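Local coordinates for putative ABC transporter, periplasmic binding protein, amino acid (Neisseria gonorrhoeae, PDB 2YJP) that probably serves as the periplasmic receptor that captures L-cysteine and delivers it to an ABC transporter for uptake into the cell, at residues 70-73 with 74-78; 104-107 with 108-111; 168-171 with 172-175; 191-194 with 195-198. The protein carries 1 engineered substitution. All coordinates share one frame; numbering follows the deposited sequence.

Contact 1: residues 70-73 with 74-78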
ATOM      1  N   TYR A  70      -9.555  -0.203   1.091  1.00 19.59           N
ATOM      2  CA  TYR A  70     -10.649  -0.341   0.102  1.00 20.93           C
ATOM      3  C   TYR A  70     -11.930   0.202   0.680  1.00 21.88           C
ATOM      4  O   TYR A  70     -11.955   0.712   1.789  1.00 22.14           O
ATOM      5  CB  TYR A  70     -10.803  -1.811  -0.381  1.00 20.78           C
ATOM      6  CG  TYR A  70     -11.268  -2.782   0.710  1.00 21.62           C
ATOM      7  CD1 TYR A  70     -10.363  -3.244   1.718  1.00 20.03           C
ATOM      8  CD2 TYR A  70     -12.592  -3.227   0.749  1.00 22.41           C
ATOM      9  CE1 TYR A  70     -10.768  -4.140   2.689  1.00 20.81           C
ATOM     10  CE2 TYR A  70     -13.035  -4.114   1.763  1.00 25.12           C
ATOM     11  CZ  TYR A  70     -12.122  -4.551   2.736  1.00 25.68           C
ATOM     12  OH  TYR A  70     -12.554  -5.401   3.752  1.00 25.14           O
ATOM     13  N   VAL A  71     -12.991   0.092  -0.101  1.00 23.75           N
ATOM     14  CA  VAL A  71     -14.296   0.571   0.245  1.00 25.10           C
ATOM     15  C   VAL A  71     -15.248  -0.606   0.159  1.00 26.78           C
ATOM     16  O   VAL A  71     -15.295  -1.261  -0.870  1.00 27.05           O
ATOM     17  CB  VAL A  71     -14.723   1.693  -0.721  1.00 25.30           C
ATOM     18  CG1 VAL A  71     -16.180   2.070  -0.502  1.00 25.40           C
ATOM     19  CG2 VAL A  71     -13.762   2.919  -0.526  1.00 23.94           C
ATOM     20  N   ASP A  72     -16.013  -0.877   1.230  1.00 28.39           N
ATOM     21  CA  ASP A  72     -16.922  -2.020   1.210  1.00 30.12           C
ATOM     22  C   ASP A  72     -18.248  -1.754   0.467  1.00 32.32           C
ATOM     23  O   ASP A  72     -18.451  -0.675  -0.082  1.00 32.63           O
ATOM     24  CB  ASP A  72     -17.112  -2.612   2.600  1.00 30.54           C
ATOM     25  CG  ASP A  72     -17.841  -1.682   3.574  1.00 32.79           C
ATOM     26  OD1 ASP A  72     -18.705  -0.878   3.168  1.00 33.73           O
ATOM     27  OD2 ASP A  72     -17.528  -1.773   4.777  1.00 33.78           O
ATOM     28  N   ALA A  73     -19.129  -2.740   0.429  1.00 34.33           N
ATOM     29  CA  ALA A  73     -20.419  -2.579  -0.209  1.00 37.11           C
ATOM     30  C   ALA A  73     -21.301  -1.495   0.454  1.00 37.82           C
ATOM     31  O   ALA A  73     -22.262  -1.060  -0.132  1.00 39.30           O
ATOM     32  CB  ALA A  73     -21.172  -3.924  -0.227  1.00 38.72           C
ATOM     33  N   ASN A  74     -21.000  -1.108   1.681  1.00 37.14           N
ATOM     34  CA  ASN A  74     -21.780  -0.060   2.332  1.00 38.10           C
ATOM     35  C   ASN A  74     -21.159   1.328   2.125  1.00 36.03           C
ATOM     36  O   ASN A  74     -21.620   2.302   2.693  1.00 36.17           O
ATOM     37  CB  ASN A  74     -21.975  -0.383   3.817  1.00 39.14           C
ATOM     38  CG  ASN A  74     -22.903  -1.590   4.053  1.00 44.49           C
ATOM     39  OD1 ASN A  74     -23.687  -2.044   3.172  1.00 48.97           O
ATOM     40  ND2 ASN A  74     -22.855  -2.089   5.273  1.00 46.49           N
ATOM     41  N   GLY A  75     -20.111   1.399   1.291  1.00 34.08           N
ATOM     42  CA  GLY A  75     -19.375   2.659   1.075  1.00 32.20           C
ATOM     43  C   GLY A  75     -18.445   3.057   2.235  1.00 31.10           C
ATOM     44  O   GLY A  75     -17.977   4.206   2.298  1.00 30.30           O
ATOM     45  N   LYS A  76     -18.120   2.107   3.121  1.00 30.07           N
ATOM     46  CA  LYS A  76     -17.206   2.378   4.247  1.00 28.59           C
ATOM     47  C   LYS A  76     -15.744   1.974   3.939  1.00 26.03           C
ATOM     48  O   LYS A  76     -15.493   0.889   3.389  1.00 25.91           O
ATOM     49  CB  LYS A  76     -17.703   1.665   5.507  1.00 29.56           C
ATOM     50  CG  LYS A  76     -19.108   2.044   5.967  1.00 34.49           C
ATOM     51  CD  LYS A  76     -19.231   3.498   6.577  1.00 39.90           C
ATOM     52  CE  LYS A  76     -20.739   3.799   6.868  1.00 47.01           C
ATOM     53  NZ  LYS A  76     -21.161   5.182   6.392  1.00 50.84           N
ATOM     54  N   ASN A  77     -14.790   2.831   4.283  1.00 23.50           N
ATOM     55  CA  ASN A  77     -13.386   2.478   4.204  1.00 22.50           C
ATOM     56  C   ASN A  77     -13.058   1.301   5.135  1.00 22.26           C
ATOM     57  O   ASN A  77     -13.549   1.240   6.272  1.00 22.15           O
ATOM     58  CB  ASN A  77     -12.516   3.699   4.552  1.00 21.43           C
ATOM     59  CG  ASN A  77     -12.850   4.937   3.671  1.00 23.85           C
ATOM     60  OD1 ASN A  77     -12.306   5.163   2.679  1.00 21.49           O
ATOM     61  ND2 ASN A  77     -13.744   5.655   4.038  1.00 19.69           N
ATOM     62  N   GLN A  78     -12.240   0.367   4.638  1.00 21.38           N
ATOM     63  CA  GLN A  78     -11.868  -0.830   5.388  1.00 21.00           C
ATOM     64  C   GLN A  78     -10.443  -1.211   4.975  1.00 20.61           C
ATOM     65  O   GLN A  78      -9.913  -0.694   3.988  1.00 19.25           O
ATOM     66  CB  GLN A  78     -12.771  -2.032   5.067  1.00 22.82           C
ATOM     67  CG  GLN A  78     -14.295  -1.898   5.330  1.00 23.85           C
ATOM     68  CD  GLN A  78     -14.637  -1.695   6.820  1.00 26.56           C
ATOM     69  OE1 GLN A  78     -13.797  -1.925   7.702  1.00 24.27           O
ATOM     70  NE2 GLN A  78     -15.889  -1.236   7.094  1.00 23.36           N
TER
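Tyr70 and Gln78 form an antiparallel hydrogen-bonded pair and Val71 and Asn77 the non-hydrogen-bonded pair beside it, and the hairpin they belong to is closed by a type I turn from Asp72 to Gly75 followed by a G1 bulge. Gly75 N donates to Asp72 O at the turn (3.0 Å), while Asp72 N donates to Lys76 O, the second residue of the bulge. Glycine suits the first bulge position because its phi is positive (75°).

Asp72 organises the turn through both carboxylate oxygens. With CG tucked between backbone N and carbonyl carbon (chi1 67°), the carboxylate folds back over the loop. Asp72 OD1 takes Asn74 N at 2.7 Å, making an Asx turn, and Lys76 N at 3.0 Å; the two donors come from opposite faces of the carboxylate plane. Asp72 OD2 accepts from Gln78 NE2 at 2.9 Å, met nearly along its C-O axis. Three N-H groups thus pin the carboxylate and fix its rotation, and they probably steady its negative charge.

Gln78 also lays its CB over one face of the Tyr70 ring, a CH-pi contact 3.9 Å from the ring centroid and displaced toward the rim. A long, bent glutamine suits this place, covering the ring with its aliphatic root while its amide turns to Asp72. On the other face of the hairpin, Val71 CG1 packs on Gly75 CA at 3.6 Å.

This surface hairpin supplies two strands of a small antiparallel sheet with 69-71 in the middle, flanked by 64-65 and 77-78. Asn77 rests on Phe101 and Leu103 of strand 99-103.

Contact 2: residues 104-107 with 108-111. With ZN (zinc ion), chain G; CYS (cysteine), chain D.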
ATOM      1  N   THR A 104      -6.710   7.975  -2.588  1.00 20.98           N
ATOM      2  CA  THR A 104      -5.530   8.453  -3.265  1.00 22.53           C
ATOM      3  C   THR A 104      -5.026   7.427  -4.268  1.00 22.26           C
ATOM      4  O   THR A 104      -4.741   6.324  -3.840  1.00 22.26           O
ATOM      5  CB  THR A 104      -4.398   8.680  -2.205  1.00 22.97           C
ATOM      6  OG1 THR A 104      -4.898   9.489  -1.139  1.00 23.52           O
ATOM      7  CG2 THR A 104      -3.226   9.437  -2.799  1.00 22.99           C
ATOM      8  N   GLU A 105      -4.895   7.759  -5.558  1.00 21.54           N
ATOM      9  CA  GLU A 105      -4.052   6.936  -6.503  1.00 22.17           C
ATOM     10  C   GLU A 105      -2.589   6.780  -6.042  1.00 21.31           C
ATOM     11  O   GLU A 105      -2.032   7.679  -5.360  1.00 20.98           O
ATOM     12  CB  GLU A 105      -4.001   7.557  -7.889  1.00 22.87           C
ATOM     13  CG  GLU A 105      -5.404   7.835  -8.474  1.00 29.25           C
ATOM     14  CD  GLU A 105      -5.400   8.407  -9.890  1.00 33.18           C
ATOM     15  OE1 GLU A 105      -4.363   8.921 -10.347  1.00 34.48           O
ATOM     16  OE2 GLU A 105      -6.455   8.334 -10.572  1.00 39.59           O
ATOM     17  N   ALA A 106      -1.938   5.687  -6.453  1.00 20.35           N
ATOM     18  CA  ALA A 106      -0.515   5.478  -6.091  1.00 19.40           C
ATOM     19  C   ALA A 106       0.303   6.680  -6.478  1.00 20.08           C
ATOM     20  O   ALA A 106       1.073   7.158  -5.647  1.00 20.43           O
ATOM     21  CB  ALA A 106       0.080   4.216  -6.730  1.00 18.86           C
ATOM     22  N   ALA A 107       0.119   7.169  -7.709  1.00 19.99           N
ATOM     23  CA  ALA A 107       0.903   8.287  -8.224  1.00 22.15           C
ATOM     24  C   ALA A 107       0.664   9.640  -7.525  1.00 22.88           C
ATOM     25  O   ALA A 107       1.421  10.553  -7.743  1.00 23.52           O
ATOM     26  CB  ALA A 107       0.704   8.451  -9.756  1.00 21.87           C
ATOM     27  N   ASN A 108      -0.366   9.761  -6.692  1.00 23.14           N
ATOM     28  CA  ASN A 108      -0.726  11.077  -6.123  1.00 24.32           C
ATOM     29  C   ASN A 108      -0.308  11.213  -4.678  1.00 23.40           C
ATOM     30  O   ASN A 108      -0.476  12.297  -4.078  1.00 23.39           O
ATOM     31  CB  ASN A 108      -2.253  11.311  -6.168  1.00 24.66           C
ATOM     32  CG  ASN A 108      -2.738  11.699  -7.555  1.00 27.98           C
ATOM     33  OD1 ASN A 108      -1.945  12.052  -8.407  1.00 29.40           O
ATOM     34  ND2 ASN A 108      -4.029  11.592  -7.787  1.00 27.52           N
ATOM     35  N   ARG A 109       0.210  10.115  -4.116  1.00 21.24           N
ATOM     36  CA  ARG A 109       0.499  10.079  -2.685  1.00 20.24           C
ATOM     37  C   ARG A 109       1.441  11.193  -2.243  1.00 20.60           C
ATOM     38  O   ARG A 109       1.140  11.856  -1.280  1.00 19.67           O
ATOM     39  CB  ARG A 109       1.021   8.729  -2.231  1.00 18.92           C
ATOM     40  CG  ARG A 109      -0.063   7.640  -2.266  1.00 19.70           C
ATOM     41  CD  ARG A 109       0.551   6.285  -1.935  1.00 18.48           C
ATOM     42  NE  ARG A 109       1.445   5.873  -3.011  1.00 18.44           N
ATOM     43  CZ  ARG A 109       1.906   4.644  -3.129  1.00 16.92           C
ATOM     44  NH1 ARG A 109       1.556   3.764  -2.223  1.00 16.17           N
ATOM     45  NH2 ARG A 109       2.693   4.315  -4.134  1.00 17.67           N
ATOM     46  N   VAL A 110       2.548  11.386  -2.964  1.00 20.75           N
ATOM     47  CA  VAL A 110       3.509  12.405  -2.665  1.00 21.84           C
ATOM     48  C   VAL A 110       2.865  13.802  -2.810  1.00 24.08           C
ATOM     49  O   VAL A 110       2.906  14.582  -1.864  1.00 24.46           O
ATOM     50  CB  VAL A 110       4.783  12.281  -3.571  1.00 23.13           C
ATOM     51  CG1 VAL A 110       5.651  13.561  -3.492  1.00 22.38           C
ATOM     52  CG2 VAL A 110       5.594  11.038  -3.193  1.00 21.39           C
ATOM     53  N   GLU A 111       2.269  14.093  -3.969  1.00 24.51           N
ATOM     54  CA  GLU A 111       1.599  15.367  -4.196  1.00 27.39           C
ATOM     55  C   GLU A 111       0.529  15.763  -3.136  1.00 26.39           C
ATOM     56  O   GLU A 111       0.388  16.909  -2.791  1.00 26.76           O
ATOM     57  CB  GLU A 111       0.987  15.395  -5.622  1.00 28.35           C
ATOM     58  CG  GLU A 111       0.195  16.685  -5.931  1.00 34.49           C
ATOM     59  CD  GLU A 111       1.037  17.973  -5.756  1.00 44.58           C
ATOM     60  OE1 GLU A 111       2.199  18.045  -6.195  1.00 47.16           O
ATOM     61  OE2 GLU A 111       0.558  18.960  -5.178  1.00 48.55           O
TER
HETATM   62 ZN    ZN G1272      -5.795   9.133 -12.371  1.00 29.74          ZN
HETATM   63  N   CYS D 350       3.371  -0.331  -1.568  1.00 13.94           N
HETATM   64  CA  CYS D 350       3.722  -0.083  -2.985  1.00 16.00           C
HETATM   65  C   CYS D 350       4.091   1.388  -3.181  1.00 15.80           C
HETATM   66  O   CYS D 350       4.118   2.159  -2.173  1.00 14.71           O
HETATM   67  CB  CYS D 350       2.569  -0.419  -3.922  1.00 17.11           C
HETATM   68  SG  CYS D 350       1.031   0.449  -3.566  1.00 19.99           S
HETATM   69  OXT CYS D 350       4.371   1.781  -4.317  1.00 15.48           O
HETATM   70  O   HOH W   1      -5.924  10.561  -6.156  1.00 27.59           O
HETATM   71  O   HOH W   2       2.529  12.402  -6.265  1.00 21.86           O
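Arg109 folds back over Ala106 on the tight side of the turn that leads into helix 109-114. Arg109 NE donates to Ala106 O at 3.0 Å, arriving in the carbonyl plane on a lone pair, although the oxygen is tilted out of the guanidinium plane. A bend at chi3 (-68°) swings the guanidinium across so that Ala106 CA lies over one of its faces. Alanine suits this place, since Ala106 CB lies 3.7 Å from Arg109 NH2. Arg109 lines the cysteine pocket and receives the ligand's carboxylate: Arg109 NH2 donates to OXT of the bound cysteine, which lies at the guanidinium edge, in plane, at 3.0 Å (N-H...O 160°), whereas the bond from NH1 to cysteine O is weak; NH1 also donates to Ala123 O. Thr104 closes the packing with CG2 against Arg109 CG (3.7 Å).

The outer side is looser and watery. Asn108 N bonds to Glu105 O at 3.0 Å, but the two side chains run alongside each other without bonding, and one water joins Asn108 ND2 to Glu105 N. Another links Ala107 O to Glu111 N on the exposed side. The extended Glu105 grips a zinc ion, a separate site, with OE2 (2.1 Å) and OE1 (2.5 Å); Asp192 binds the same metal.

The segment connects strand 99-103 to helix 109-114; Thr104 keeps a backbone bond to Val61 of neighbouring strand 57-61.

Contact 3: residues 168-171 with 172-175. With CYS (cysteine), chain D.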
ATOM      1  N   LEU A 168       1.832  -5.263 -17.221  1.00 19.16           N
ATOM      2  CA  LEU A 168       0.943  -4.271 -16.593  1.00 18.53           C
ATOM      3  C   LEU A 168       1.455  -3.819 -15.210  1.00 18.41           C
ATOM      4  O   LEU A 168       1.915  -4.641 -14.391  1.00 18.58           O
ATOM      5  CB  LEU A 168      -0.450  -4.859 -16.417  1.00 18.08           C
ATOM      6  CG  LEU A 168      -1.070  -5.257 -17.758  1.00 20.55           C
ATOM      7  CD1 LEU A 168      -2.310  -6.110 -17.625  1.00 20.47           C
ATOM      8  CD2 LEU A 168      -1.410  -4.003 -18.503  1.00 21.16           C
ATOM      9  N   VAL A 169       1.419  -2.513 -14.963  1.00 17.77           N
ATOM     10  CA  VAL A 169       1.703  -2.027 -13.645  1.00 16.28           C
ATOM     11  C   VAL A 169       0.726  -0.880 -13.322  1.00 17.60           C
ATOM     12  O   VAL A 169       0.263  -0.145 -14.245  1.00 17.85           O
ATOM     13  CB  VAL A 169       3.172  -1.453 -13.504  1.00 17.18           C
ATOM     14  CG1 VAL A 169       4.209  -2.552 -13.557  1.00 14.79           C
ATOM     15  CG2 VAL A 169       3.470  -0.308 -14.547  1.00 13.97           C
ATOM     16  N   ASN A 170       0.466  -0.716 -12.017  1.00 16.11           N
ATOM     17  CA  ASN A 170      -0.261   0.437 -11.514  1.00 16.68           C
ATOM     18  C   ASN A 170       0.733   1.597 -11.537  1.00 17.83           C
ATOM     19  O   ASN A 170       1.834   1.473 -10.970  1.00 17.18           O
ATOM     20  CB  ASN A 170      -0.840   0.122 -10.144  1.00 14.82           C
ATOM     21  CG  ASN A 170      -1.549   1.304  -9.465  1.00 19.97           C
ATOM     22  OD1 ASN A 170      -1.491   1.453  -8.349  1.00 19.00           O
ATOM     23  ND2 ASN A 170      -2.268   2.044 -10.138  1.00 20.47           N
ATOM     24  N   LYS A 171       0.391   2.671 -12.265  1.00 17.77           N
ATOM     25  CA  LYS A 171       1.262   3.796 -12.361  1.00 19.19           C
ATOM     26  C   LYS A 171       1.684   4.328 -10.958  1.00 19.05           C
ATOM     27  O   LYS A 171       0.830   4.495 -10.077  1.00 18.60           O
ATOM     28  CB  LYS A 171       0.618   4.915 -13.242  1.00 20.80           C
ATOM     29  CG  LYS A 171       1.485   6.184 -13.340  1.00 25.16           C
ATOM     30  CD  LYS A 171       1.020   7.180 -14.452  1.00 31.93           C
ATOM     31  CE  LYS A 171       1.621   8.583 -14.223  1.00 37.77           C
ATOM     32  NZ  LYS A 171       0.893   9.686 -15.020  1.00 42.42           N
ATOM     33  N   GLY A 172       2.979   4.611 -10.802  1.00 18.60           N
ATOM     34  CA  GLY A 172       3.517   5.325  -9.640  1.00 19.22           C
ATOM     35  C   GLY A 172       3.798   4.364  -8.459  1.00 18.88           C
ATOM     36  O   GLY A 172       3.961   4.804  -7.344  1.00 18.37           O
ATOM     37  N   THR A 173       3.752   3.048  -8.718  1.00 16.73           N
ATOM     38  CA  THR A 173       4.073   2.082  -7.705  1.00 16.38           C
ATOM     39  C   THR A 173       5.561   1.708  -7.734  1.00 16.15           C
ATOM     40  O   THR A 173       6.306   2.040  -8.669  1.00 15.22           O
ATOM     41  CB  THR A 173       3.226   0.771  -7.841  1.00 16.52           C
ATOM     42  OG1 THR A 173       3.411   0.173  -9.128  1.00 14.40           O
ATOM     43  CG2 THR A 173       1.722   1.030  -7.573  1.00 16.40           C
ATOM     44  N   THR A 174       5.992   1.002  -6.694  1.00 16.66           N
ATOM     45  CA  THR A 174       7.367   0.479  -6.653  1.00 17.09           C
ATOM     46  C   THR A 174       7.553  -0.533  -7.776  1.00 17.00           C
ATOM     47  O   THR A 174       8.630  -0.580  -8.347  1.00 18.00           O
ATOM     48  CB  THR A 174       7.699  -0.176  -5.333  1.00 17.41           C
ATOM     49  OG1 THR A 174       6.589  -0.993  -4.960  1.00 16.51           O
ATOM     50  CG2 THR A 174       7.989   0.917  -4.198  1.00 17.71           C
ATOM     51  N   ALA A 175       6.507  -1.282  -8.162  1.00 16.41           N
ATOM     52  CA  ALA A 175       6.703  -2.177  -9.337  1.00 17.30           C
ATOM     53  C   ALA A 175       7.006  -1.401 -10.617  1.00 18.39           C
ATOM     54  O   ALA A 175       7.885  -1.812 -11.389  1.00 19.10           O
ATOM     55  CB  ALA A 175       5.563  -3.133  -9.546  1.00 15.66           C
TER
HETATM   56  N   CYS D 350       3.371  -0.331  -1.568  1.00 13.94           N
HETATM   57  CA  CYS D 350       3.722  -0.083  -2.985  1.00 16.00           C
HETATM   58  C   CYS D 350       4.091   1.388  -3.181  1.00 15.80           C
HETATM   59  O   CYS D 350       4.118   2.159  -2.173  1.00 14.71           O
HETATM   60  CB  CYS D 350       2.569  -0.419  -3.922  1.00 17.11           C
HETATM   61  SG  CYS D 350       1.031   0.449  -3.566  1.00 19.99           S
HETATM   62  OXT CYS D 350       4.371   1.781  -4.317  1.00 15.48           O
HETATM   63  O   HOH W   3       2.123  -2.174  -9.982  1.00 12.84           O
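A buried strand-to-helix junction joins Asn170 to Thr173: the chain leaves strand 166-170, makes a type II turn from Asn170 to Thr173 and enters helix 174-182 of a beta-alpha-beta unit. Gly172 takes the positive-phi corner (85°) that glycine adopts most readily. The backbone bond closing the turn, Thr173 N to Asn170 O, is weak; the stronger tie comes from the side chain. Thr173 OG1 donates to Asn170 O at 2.8 Å, in the carbonyl plane, and accepts from a water that receives Asn170 N. A chi1 of 58° aims OG1 at this oxygen and swings Thr173 CG2 anti to the carbonyl carbon, 3.3 Å from Asn170 OD1. Asn170 is steadied by ND2, which donates to Phe191 O. Beneath the turn, Val169 CG1 meets Ala175 CB at 4.3 Å, an apolar contact between the strand end and the first turn of the helix.

Threonine suits the N-cap, where its hydroxyl also reaches Asp176 N in a weak bond. Helix 174-182 begins right after it and presents Thr174 N to OXT of the bound cysteine at 3.0 Å. The ligand's carboxylate thus meets a helix N terminus, which probably adds to the charge balance given by Arg109 and Arg131.

Contact 4: residues 191-194 with 195-198. With ZN (zinc ion), chain G; ZN (zinc ion), chain J.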
ATOM      1  N   PHE A 191      -1.659   1.954 -15.648  1.00 20.98           N
ATOM      2  CA  PHE A 191      -2.999   2.471 -15.417  1.00 20.95           C
ATOM      3  C   PHE A 191      -2.974   3.168 -14.072  1.00 20.25           C
ATOM      4  O   PHE A 191      -2.274   2.700 -13.157  1.00 18.66           O
ATOM      5  CB  PHE A 191      -3.979   1.297 -15.369  1.00 20.95           C
ATOM      6  CG  PHE A 191      -4.183   0.628 -16.701  1.00 22.00           C
ATOM      7  CD1 PHE A 191      -5.151   1.106 -17.608  1.00 24.48           C
ATOM      8  CD2 PHE A 191      -3.391  -0.443 -17.065  1.00 23.67           C
ATOM      9  CE1 PHE A 191      -5.312   0.498 -18.863  1.00 27.88           C
ATOM     10  CE2 PHE A 191      -3.534  -1.054 -18.323  1.00 24.65           C
ATOM     11  CZ  PHE A 191      -4.486  -0.603 -19.202  1.00 25.22           C
ATOM     12  N   ASP A 192      -3.699   4.267 -13.932  1.00 19.64           N
ATOM     13  CA  ASP A 192      -3.776   5.051 -12.653  1.00 19.20           C
ATOM     14  C   ASP A 192      -4.255   4.236 -11.432  1.00 18.91           C
ATOM     15  O   ASP A 192      -3.706   4.359 -10.358  1.00 18.73           O
ATOM     16  CB  ASP A 192      -4.697   6.260 -12.827  1.00 18.97           C
ATOM     17  CG  ASP A 192      -4.072   7.380 -13.697  1.00 22.67           C
ATOM     18  OD1 ASP A 192      -2.963   7.157 -14.173  1.00 24.81           O
ATOM     19  OD2 ASP A 192      -4.651   8.510 -13.884  1.00 21.41           O
ATOM     20  N   GLN A 193      -5.265   3.382 -11.625  1.00 18.54           N
ATOM     21  CA  GLN A 193      -5.974   2.710 -10.574  1.00 18.65           C
ATOM     22  C   GLN A 193      -5.725   1.198 -10.556  1.00 18.20           C
ATOM     23  O   GLN A 193      -5.536   0.595 -11.655  1.00 19.00           O
ATOM     24  CB  GLN A 193      -7.462   2.919 -10.814  1.00 18.72           C
ATOM     25  CG  GLN A 193      -7.835   4.354 -10.926  1.00 23.14           C
ATOM     26  CD  GLN A 193      -9.379   4.537 -11.001  1.00 31.96           C
ATOM     27  OE1 GLN A 193     -10.114   3.964 -10.199  1.00 33.09           O
ATOM     28  NE2 GLN A 193      -9.852   5.326 -11.967  1.00 33.27           N
ATOM     29  N   ASN A 194      -5.817   0.569  -9.376  1.00 15.86           N
ATOM     30  CA  ASN A 194      -5.633  -0.875  -9.320  1.00 17.13           C
ATOM     31  C   ASN A 194      -6.689  -1.637 -10.100  1.00 17.52           C
ATOM     32  O   ASN A 194      -6.351  -2.564 -10.776  1.00 17.07           O
ATOM     33  CB  ASN A 194      -5.493  -1.440  -7.873  1.00 16.22           C
ATOM     34  CG  ASN A 194      -4.161  -1.001  -7.213  1.00 19.49           C
ATOM     35  OD1 ASN A 194      -3.091  -1.295  -7.751  1.00 17.27           O
ATOM     36  ND2 ASN A 194      -4.236  -0.222  -6.097  1.00 14.38           N
ATOM     37  N   THR A 195      -7.956  -1.281  -9.936  1.00 20.22           N
ATOM     38  CA  THR A 195      -9.061  -1.940 -10.617  1.00 22.39           C
ATOM     39  C   THR A 195      -8.845  -1.949 -12.123  1.00 23.04           C
ATOM     40  O   THR A 195      -8.953  -2.988 -12.736  1.00 23.16           O
ATOM     41  CB  THR A 195     -10.396  -1.258 -10.276  1.00 23.98           C
ATOM     42  OG1 THR A 195     -10.598  -1.366  -8.860  1.00 26.45           O
ATOM     43  CG2 THR A 195     -11.586  -2.001 -10.987  1.00 26.01           C
ATOM     44  N   GLU A 196      -8.483  -0.811 -12.708  1.00 23.68           N
ATOM     45  CA  GLU A 196      -8.140  -0.783 -14.141  1.00 25.40           C
ATOM     46  C   GLU A 196      -7.017  -1.753 -14.463  1.00 23.72           C
ATOM     47  O   GLU A 196      -7.106  -2.496 -15.463  1.00 25.08           O
ATOM     48  CB  GLU A 196      -7.681   0.586 -14.632  1.00 26.64           C
ATOM     49  CG  GLU A 196      -8.694   1.680 -14.677  1.00 29.31           C
ATOM     50  CD  GLU A 196      -7.989   3.040 -14.967  1.00 36.31           C
ATOM     51  OE1 GLU A 196      -6.929   3.386 -14.300  1.00 32.24           O
ATOM     52  OE2 GLU A 196      -8.504   3.770 -15.868  1.00 36.81           O
ATOM     53  N   THR A 197      -5.975  -1.746 -13.638  1.00 22.19           N
ATOM     54  CA  THR A 197      -4.784  -2.546 -13.929  1.00 21.49           C
ATOM     55  C   THR A 197      -5.096  -4.065 -13.937  1.00 20.11           C
ATOM     56  O   THR A 197      -4.727  -4.798 -14.860  1.00 20.43           O
ATOM     57  CB  THR A 197      -3.666  -2.234 -12.927  1.00 21.74           C
ATOM     58  OG1 THR A 197      -3.457  -0.815 -12.895  1.00 22.02           O
ATOM     59  CG2 THR A 197      -2.355  -2.926 -13.352  1.00 20.25           C
ATOM     60  N   PHE A 198      -5.821  -4.516 -12.938  1.00 17.95           N
ATOM     61  CA  PHE A 198      -6.169  -5.906 -12.882  1.00 17.77           C
ATOM     62  C   PHE A 198      -7.238  -6.259 -13.955  1.00 18.43           C
ATOM     63  O   PHE A 198      -7.170  -7.333 -14.525  1.00 17.30           O
ATOM     64  CB  PHE A 198      -6.621  -6.290 -11.496  1.00 15.16           C
ATOM     65  CG  PHE A 198      -5.529  -6.363 -10.519  1.00 18.83           C
ATOM     66  CD1 PHE A 198      -4.762  -7.542 -10.372  1.00 16.80           C
ATOM     67  CD2 PHE A 198      -5.224  -5.259  -9.709  1.00 18.29           C
ATOM     68  CE1 PHE A 198      -3.742  -7.620  -9.456  1.00 13.81           C
ATOM     69  CE2 PHE A 198      -4.185  -5.351  -8.758  1.00 17.65           C
ATOM     70  CZ  PHE A 198      -3.464  -6.534  -8.611  1.00 17.21           C
TER
HETATM   71 ZN    ZN G1272      -5.795   9.133 -12.371  1.00 29.74          ZN
HETATM   72 ZN    ZN J1275      -7.705   5.401 -16.552  1.00 61.41          ZN
HETATM   73  O   HOH W   4      -5.288   5.339 -16.304  1.00 16.18           O
HETATM   74  O   HOH W   5      -8.378   5.134 -18.910  1.00 38.03           O
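Gln193 N donates to Glu196 OE1 at 3.2 Å (N-H...O 153°), while OE2 of the same carboxylate binds a zinc ion at 1.9 Å. Two waters also ligate that metal, and one of them accepts Asp192 N. Gln193 is the N-cap of helix 194-202 and Glu196 its third residue, so the glutamate supplies one half of a capping box. Its extended chain is what lets it span back to the N-cap.

The next layer holds this turn in place. Gln193 O is gripped twice by Thr197, from OG1 at 2.8 Å and from N at 3.1 Å; with OG1 beside its backbone N (chi1 -52°), the hydroxyl faces back along the helix. Phe191 has Glu196 O over one ring face, and its CB touches Thr197 OG1 at 3.3 Å. Phe198 N donates to Asn194 O, the oxygen that also meets the ring edge at CD2 (3.1 Å). Farther out, Asn194 is fixed by His211 and Asp64, and the Phe198 ring meets Trp219.

Asp192 OD2 holds a second zinc at 2.0 Å, shared with Glu105. Glu196 is probably favoured by the helix dipole, and the metals may offset its nearness to Asp192, whose charged atoms it does not touch.

From the N terminus the four contacts follow in series; none nests or crosses. Contact 1 closes a hairpin at the surface and touches none of the others. Contacts 2, 3 and 4 each close a strand-to-helix turn: after strand 99-103, after 166-170 and after 187-191. Contacts 3 and 4 adjoin, since their strands pair in parallel and Lys171 N probably bonds to Phe191 O. Contact 2, beside the parallel sheet of strands 57-61, 99-103 and 120-121, faces them from the other lobe of the solute-binding protein fold: Ala106 packs on Thr173 of contact 3, and Glu105 lies beside Asp192 of contact 4. Bound cysteine joins contacts 2 and 3, and one zinc joins contacts 2 and 4.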